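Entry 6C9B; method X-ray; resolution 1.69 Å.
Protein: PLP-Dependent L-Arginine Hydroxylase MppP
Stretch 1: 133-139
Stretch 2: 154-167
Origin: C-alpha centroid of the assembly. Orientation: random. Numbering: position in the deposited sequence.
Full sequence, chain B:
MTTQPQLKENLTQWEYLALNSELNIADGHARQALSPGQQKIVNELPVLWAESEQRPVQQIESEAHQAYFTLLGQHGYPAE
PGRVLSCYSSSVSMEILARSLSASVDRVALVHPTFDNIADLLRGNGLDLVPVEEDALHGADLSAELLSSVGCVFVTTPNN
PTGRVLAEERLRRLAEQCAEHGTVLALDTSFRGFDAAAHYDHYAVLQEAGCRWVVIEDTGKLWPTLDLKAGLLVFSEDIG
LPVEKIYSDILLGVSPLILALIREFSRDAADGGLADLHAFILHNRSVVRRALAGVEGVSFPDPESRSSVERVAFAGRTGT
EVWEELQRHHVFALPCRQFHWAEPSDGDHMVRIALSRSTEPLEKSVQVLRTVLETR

Stretch 1 133-139: EEDALHG
Stretch 2 (154-167) FVTTPNNPTGRVLA

A short helix can be fastened to a looping segment by a few long side chains that each serve several partners, and residues 133-139 and 154-167 of the arginine hydroxylase MppP illustrate the principle. The first stretch is a single helical segment, 134-139, with Glu133 as N-cap; its backbone bonds run from Leu137 N to Glu133 O (3.0 Å), His138 N to Glu134 O (3.0 Å) and Gly139 N to Asp135 O (2.9 Å). The second leaves a strand, 154-156, and continues as loop and turn to Ala167, the N-cap of another helix. Cis peptide bonds precede Pro158 and Pro161. The turn is closed by Asn159 N to Arg164 O (2.9 Å) and Gly163 N to Asn159 O (2.8 Å), with Gly163 at a positive phi of 74°. In register, the CA of Glu134 lies 8.2 Å from the CA of Arg164, and the CA of His138 lies 6.6 Å from the CA of Leu166, so both chains advance in the same sense across the contact. Together they bury 475 Å².

Arg164 is the most heavily covered residue. Its CA-CB bond points toward the helix, and its chain is extended (chi1 -158°, chi2 off-rotamer at 133°, chi3 161°, chi4 -151°), carrying the guanidinium across to the helix, where it meets Asp135. There NH2 of Arg164 donates to OD1 of Asp135 at 3.1 Å within a salt bridge, while a weak bond links NH1 of Arg164 to the same OD1 at 3.3 Å. The carboxylate approaches the guanidinium at its edge, where the N-H groups point; Asp135 (chi1 m) reaches it although its CA-CB bond points away. One face of the guanidinium is covered by CD2 of His138 and O of Glu134.

Glu134, with chi1 m, chi2 t and chi3 -51°, is buried and points toward the loop. Its OE2 accepts from OG1 of Thr162 at 2.7 Å and from ND2 of Asn159 at 2.9 Å, the latter nearly linear at 170°, so neutral donors help satisfy a buried carboxylate. Thr162 (chi1 p) also accepts at OG1 from Arg164 N, 3.1 Å away. The other oxygen, OE1 of Glu134, forms a long salt bridge with NH1 of Arg164 at 3.9 Å, and water 1 spans the pair, donating to OE1 and accepting from NH1, each at 2.8 Å.

His138, with chi1 m and chi2 -87°, lays its ring against the loop. CG of Arg164 sits over one face, 3.9 Å from the ring centroid and 25° off the normal, a CH-pi contact that uses the aliphatic part of the arginine. Leu166 CA lies at the ring edge, 3.7 Å from CE1 of His138. Water 2 joins ND1 of His138 (2.7 Å) to the backbone N of Ala167 (2.9 Å).

Leu137 (chi1 t, chi2 p) adds an apolar floor, its CD2 3.7 Å from CG1 of Val155 and its CG 4.2 Å from CD1 of Leu166.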

# COMPACT_ATOMS: atom_id res chain seq x y z
N GLU B 133 -3.80 28.83 6.32
CA GLU B 133 -2.48 29.03 6.91
C GLU B 133 -2.52 28.68 8.39
O GLU B 133 -3.57 28.76 9.04
CB GLU B 133 -2.02 30.48 6.75
CG GLU B 133 -1.86 30.93 5.30
CD GLU B 133 -0.68 30.27 4.59
OE1 GLU B 133 0.40 30.08 5.20
OE2 GLU B 133 -0.85 29.96 3.39
N GLU B 134 -1.35 28.36 8.93
CA GLU B 134 -1.30 27.87 10.30
C GLU B 134 -1.80 28.92 11.28
O GLU B 134 -2.50 28.58 12.23
CB GLU B 134 0.12 27.41 10.65
CG GLU B 134 0.48 26.14 9.97
CD GLU B 134 1.79 25.58 10.42
OE1 GLU B 134 2.77 26.37 10.41
OE2 GLU B 134 1.81 24.37 10.77
N ASP B 135 -1.46 30.20 11.07
CA ASP B 135 -1.91 31.22 12.01
C ASP B 135 -3.42 31.28 12.07
O ASP B 135 -4.00 31.40 13.16
CB ASP B 135 -1.37 32.58 11.62
CG ASP B 135 0.05 32.79 12.09
OD1 ASP B 135 0.53 31.95 12.88
OD2 ASP B 135 0.66 33.79 11.66
N ALA B 136 -4.08 31.19 10.91
CA ALA B 136 -5.54 31.19 10.88
C ALA B 136 -6.12 29.95 11.56
O ALA B 136 -7.10 30.05 12.31
CB ALA B 136 -6.04 31.28 9.43
N LEU B 137 -5.54 28.79 11.29
CA LEU B 137 -6.06 27.54 11.84
C LEU B 137 -5.99 27.49 13.36
O LEU B 137 -6.93 27.06 14.03
CB LEU B 137 -5.27 26.37 11.26
CG LEU B 137 -5.60 24.99 11.82
CD1 LEU B 137 -7.01 24.62 11.46
CD2 LEU B 137 -4.61 23.95 11.26
N HIS B 138 -4.85 27.88 13.92
CA HIS B 138 -4.65 27.80 15.35
C HIS B 138 -5.23 29.00 16.09
O HIS B 138 -5.66 28.86 17.24
CB HIS B 138 -3.15 27.68 15.66
CG HIS B 138 -2.55 26.42 15.13
ND1 HIS B 138 -2.57 25.23 15.84
CD2 HIS B 138 -2.01 26.13 13.93
CE1 HIS B 138 -2.02 24.28 15.10
NE2 HIS B 138 -1.67 24.80 13.94
N GLY B 139 -5.25 30.16 15.45
CA GLY B 139 -5.48 31.41 16.17
C GLY B 139 -6.92 31.87 16.20
O GLY B 139 -7.27 32.69 17.07
N PHE B 154 -9.21 19.50 6.82
CA PHE B 154 -8.17 18.50 7.01
C PHE B 154 -6.97 19.13 7.71
O PHE B 154 -6.38 20.09 7.18
CB PHE B 154 -7.75 17.91 5.67
CG PHE B 154 -6.90 16.68 5.79
CD1 PHE B 154 -5.59 16.75 6.26
CD2 PHE B 154 -7.39 15.47 5.41
CE1 PHE B 154 -4.82 15.60 6.37
CE2 PHE B 154 -6.61 14.33 5.50
CZ PHE B 154 -5.34 14.40 5.99
N VAL B 155 -6.59 18.58 8.87
CA VAL B 155 -5.50 19.13 9.67
C VAL B 155 -4.48 18.04 9.97
O VAL B 155 -4.83 16.97 10.48
CB VAL B 155 -5.99 19.75 10.99
CG1 VAL B 155 -4.79 20.31 11.81
CG2 VAL B 155 -6.99 20.86 10.73
N THR B 156 -3.23 18.31 9.63
CA THR B 156 -2.11 17.47 10.01
C THR B 156 -1.59 17.98 11.35
O THR B 156 -1.24 19.16 11.46
CB THR B 156 -1.04 17.56 8.93
OG1 THR B 156 -1.63 17.28 7.65
CG2 THR B 156 0.11 16.59 9.19
N THR B 157 -1.58 17.12 12.37
CA THR B 157 -1.13 17.56 13.69
C THR B 157 -0.49 16.41 14.45
O THR B 157 -1.09 15.33 14.60
CB THR B 157 -2.28 18.16 14.52
OG1 THR B 157 -1.76 18.51 15.81
CG2 THR B 157 -3.46 17.19 14.68
N PRO B 158 0.76 16.58 14.92
CA PRO B 158 1.67 17.70 14.67
C PRO B 158 1.91 17.86 13.20
O PRO B 158 1.95 16.88 12.44
CB PRO B 158 2.95 17.29 15.41
CG PRO B 158 2.48 16.31 16.44
CD PRO B 158 1.38 15.55 15.77
N ASN B 159 2.03 19.10 12.74
CA ASN B 159 2.15 19.29 11.31
C ASN B 159 3.53 18.85 10.85
O ASN B 159 4.52 18.92 11.59
CB ASN B 159 1.89 20.73 10.90
CG ASN B 159 1.58 20.88 9.40
OD1 ASN B 159 1.34 19.87 8.67
ND2 ASN B 159 1.57 22.11 8.93
N ASN B 160 3.56 18.39 9.63
CA ASN B 160 4.77 18.11 8.86
C ASN B 160 4.75 19.15 7.76
O ASN B 160 3.86 19.08 6.90
CB ASN B 160 4.72 16.70 8.29
CG ASN B 160 5.91 16.34 7.48
OD1 ASN B 160 6.82 17.14 7.27
ND2 ASN B 160 5.94 15.09 7.06
N PRO B 161 5.66 20.12 7.71
CA PRO B 161 7.01 20.12 8.29
C PRO B 161 7.26 20.95 9.54
O PRO B 161 8.38 21.00 10.05
CB PRO B 161 7.84 20.67 7.13
CG PRO B 161 6.93 21.71 6.55
CD PRO B 161 5.54 21.12 6.63
N THR B 162 6.24 21.61 10.06
CA THR B 162 6.46 22.66 11.04
C THR B 162 6.46 22.19 12.48
O THR B 162 6.90 22.94 13.36
CB THR B 162 5.38 23.72 10.93
OG1 THR B 162 4.15 23.15 11.39
CG2 THR B 162 5.23 24.26 9.50
N GLY B 163 5.94 20.99 12.75
CA GLY B 163 5.78 20.50 14.10
C GLY B 163 4.66 21.13 14.90
O GLY B 163 4.52 20.81 16.09
N ARG B 164 3.90 22.04 14.32
CA ARG B 164 2.91 22.77 15.10
C ARG B 164 1.80 21.83 15.52
O ARG B 164 1.28 21.08 14.70
CB ARG B 164 2.36 23.93 14.27
CG ARG B 164 1.74 25.05 15.07
CD ARG B 164 2.25 26.41 14.57
NE ARG B 164 1.36 27.50 15.00
CZ ARG B 164 1.18 28.64 14.34
NH1 ARG B 164 1.82 28.88 13.20
NH2 ARG B 164 0.34 29.53 14.82
N VAL B 165 1.40 21.91 16.78
CA VAL B 165 0.42 20.99 17.35
C VAL B 165 -0.89 21.73 17.54
O VAL B 165 -0.94 22.78 18.19
CB VAL B 165 0.91 20.43 18.70
CG1 VAL B 165 -0.15 19.58 19.36
CG2 VAL B 165 2.18 19.63 18.51
N LEU B 166 -1.98 21.12 17.07
CA LEU B 166 -3.30 21.67 17.31
C LEU B 166 -3.67 21.40 18.76
O LEU B 166 -3.83 20.24 19.16
CB LEU B 166 -4.30 21.04 16.34
CG LEU B 166 -5.68 21.66 16.26
CD1 LEU B 166 -5.60 23.01 15.57
CD2 LEU B 166 -6.60 20.71 15.52
N ALA B 167 -3.77 22.46 19.55
CA ALA B 167 -4.05 22.34 20.97
C ALA B 167 -5.50 21.89 21.20
O ALA B 167 -6.38 22.08 20.35
CB ALA B 167 -3.81 23.67 21.66
O HOH W 1 4.19 27.60 12.43
O HOH W 2 -3.45 25.16 18.43